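Local coordinates for homoserine kinase (Cytophaga hutchinsonii, PDB 4P52), which probably catalyses the ATP-dependent phosphorylation of L-homoserine to O-phospho-L-homoserine, a step on the route to threonine, as a GHMP-family kinase, at residues A[241-244]-A[245-248]. Residues are numbered along the deposited sequence; the frame is centred on the assembly and turned at random.
Sequences TSLI and GRSM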
ATOM      1  N   THR A 241       8.900  -9.858  -9.249  1.00 63.64           N
ATOM      2  CA  THR A 241       8.249 -11.118  -8.891  1.00 56.16           C
ATOM      3  C   THR A 241       8.467 -11.507  -7.446  1.00 53.07           C
ATOM      4  O   THR A 241       7.521 -11.844  -6.744  1.00 53.60           O
ATOM      5  CB  THR A 241       8.739 -12.235  -9.863  1.00 52.52           C
ATOM      6  OG1 THR A 241       7.690 -12.479 -10.794  1.00 51.29           O
ATOM      7  CG2 THR A 241       9.229 -13.605  -9.162  1.00 45.43           C
ATOM      8  N   SER A 242       9.725 -11.464  -7.029  1.00 54.07           N
ATOM      9  CA  SER A 242      10.154 -11.889  -5.710  1.00 58.09           C
ATOM     10  C   SER A 242       9.499 -11.079  -4.570  1.00 61.83           C
ATOM     11  O   SER A 242       9.312 -11.597  -3.458  1.00 63.68           O
ATOM     12  CB  SER A 242      11.676 -11.769  -5.643  1.00 60.02           C
ATOM     13  OG  SER A 242      12.190 -12.531  -4.571  1.00 61.89           O
ATOM     14  N   LEU A 243       9.176  -9.811  -4.862  1.00 60.42           N
ATOM     15  CA  LEU A 243       8.594  -8.878  -3.898  1.00 54.65           C
ATOM     16  C   LEU A 243       7.117  -9.216  -3.711  1.00 54.39           C
ATOM     17  O   LEU A 243       6.631  -9.255  -2.570  1.00 50.55           O
ATOM     18  CB  LEU A 243       8.762  -7.414  -4.346  1.00 48.63           C
ATOM     19  CG  LEU A 243       8.213  -6.262  -3.475  1.00 44.02           C
ATOM     20  CD1 LEU A 243       8.792  -6.290  -2.064  1.00 42.21           C
ATOM     21  CD2 LEU A 243       8.413  -4.886  -4.107  1.00 42.81           C
ATOM     22  N   ILE A 244       6.429  -9.474  -4.829  1.00 53.36           N
ATOM     23  CA  ILE A 244       5.048  -9.968  -4.823  1.00 50.97           C
ATOM     24  C   ILE A 244       4.889 -11.248  -3.981  1.00 49.68           C
ATOM     25  O   ILE A 244       3.996 -11.341  -3.146  1.00 47.19           O
ATOM     26  CB  ILE A 244       4.544 -10.218  -6.239  1.00 49.95           C
ATOM     27  CG1 ILE A 244       4.530  -8.910  -7.015  1.00 51.06           C
ATOM     28  CG2 ILE A 244       3.145 -10.819  -6.197  1.00 48.69           C
ATOM     29  CD1 ILE A 244       4.117  -9.062  -8.463  1.00 51.42           C
ATOM     30  N   GLY A 245       5.783 -12.209  -4.174  1.00 50.32           N
ATOM     31  CA  GLY A 245       5.761 -13.432  -3.385  1.00 49.68           C
ATOM     32  C   GLY A 245       5.753 -13.124  -1.904  1.00 50.05           C
ATOM     33  O   GLY A 245       4.927 -13.643  -1.150  1.00 50.77           O
ATOM     34  N   ARG A 246       6.669 -12.256  -1.489  1.00 50.86           N
ATOM     35  CA  ARG A 246       6.833 -11.949  -0.079  1.00 49.67           C
ATOM     36  C   ARG A 246       5.695 -11.078   0.445  1.00 42.59           C
ATOM     37  O   ARG A 246       5.304 -11.219   1.592  1.00 43.27           O
ATOM     38  CB  ARG A 246       8.192 -11.296   0.168  1.00 56.01           C
ATOM     39  CG  ARG A 246       9.342 -12.259   0.471  1.00 58.47           C
ATOM     40  CD  ARG A 246      10.668 -11.501   0.480  1.00 62.72           C
ATOM     41  NE  ARG A 246      10.580 -10.343  -0.422  1.00 67.57           N
ATOM     42  CZ  ARG A 246      11.598  -9.783  -1.067  1.00 66.17           C
ATOM     43  NH1 ARG A 246      12.817 -10.279  -0.926  1.00 70.00           N
ATOM     44  NH2 ARG A 246      11.389  -8.732  -1.863  1.00 61.28           N
ATOM     45  N   SER A 247       5.163 -10.208  -0.406  1.00 38.52           N
ATOM     46  CA  SER A 247       4.052  -9.331  -0.056  1.00 38.87           C
ATOM     47  C   SER A 247       2.677  -9.987   0.035  1.00 40.02           C
ATOM     48  O   SER A 247       1.749  -9.406   0.613  1.00 38.11           O
ATOM     49  CB  SER A 247       3.962  -8.172  -1.034  1.00 39.63           C
ATOM     50  OG  SER A 247       5.079  -7.343  -0.815  1.00 42.44           O
HETATM   51  N   MSE A 248       2.529 -11.187  -0.511  1.00 40.31           N
HETATM   52  CA  MSE A 248       1.243 -11.844  -0.450  1.00 40.25           C
HETATM   53  C   MSE A 248       1.067 -12.652   0.796  1.00 39.98           C
HETATM   54  O   MSE A 248       0.930 -13.873   0.731  1.00 43.31           O
HETATM   55  CB  MSE A 248       1.166 -12.730  -1.640  1.00 43.54           C
HETATM   56  CG  MSE A 248       0.639 -11.851  -2.745  1.00 52.51           C
HETATM   57 SE   MSE A 248       0.679 -13.038  -4.303  1.00 67.12          SE
HETATM   58  CE  MSE A 248      -1.106 -13.841  -3.952  1.00 59.93           C
TER
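Leu243 and Arg246 meet one turn apart on the short helix 241-247, in the C-terminal GHMP kinase region, and illustrate how one short helix can serve the interior of its own subunit on one side and a neighbouring subunit on another. Four successive i to i+4 backbone bonds tie the turn together; that from Gly245 N to Thr241 O is nearly straight (164°), whereas those from Arg246 N to Ser242 O and from Met248 N to Ile244 O are weak. The arginine chain bends at chi3 (-29°) and folds back along the helix, crossing the leucine at about a right angle. Its NH2 thereby comes 3.6 Å from Leu243 CD1, and one face of the guanidinium lies against Ser242 O. The principal polar partner of this group is Asp183 of the second subunit, which forms a salt bridge through Arg246 NE, while Leu243 packs on Val185 of that subunit. Ile244 instead turns inward, to Leu232 and Leu236 of helix 219-237 and to Leu277. Its CG2, anti to the backbone N, lies 3.8 Å from SE of Met248, a selenomethionine whose chain runs alongside in the same direction. Near the C-terminal end, Leu243 O accepts twice from Ser247: the backbone N lies 2.8 Å away, tilted slightly from the carbonyl plane, and the hydroxyl supplies a second bond. Were Ser247 an alanine, Leu243 O would probably keep the backbone N-H but lose the hydroxyl's bond, and with it one tie between successive turns. Ser247 is buried and its side chain packs on Arg177 of the second subunit; its OG sits 44° out of the carbonyl plane, 3.0 Å from Leu243 O.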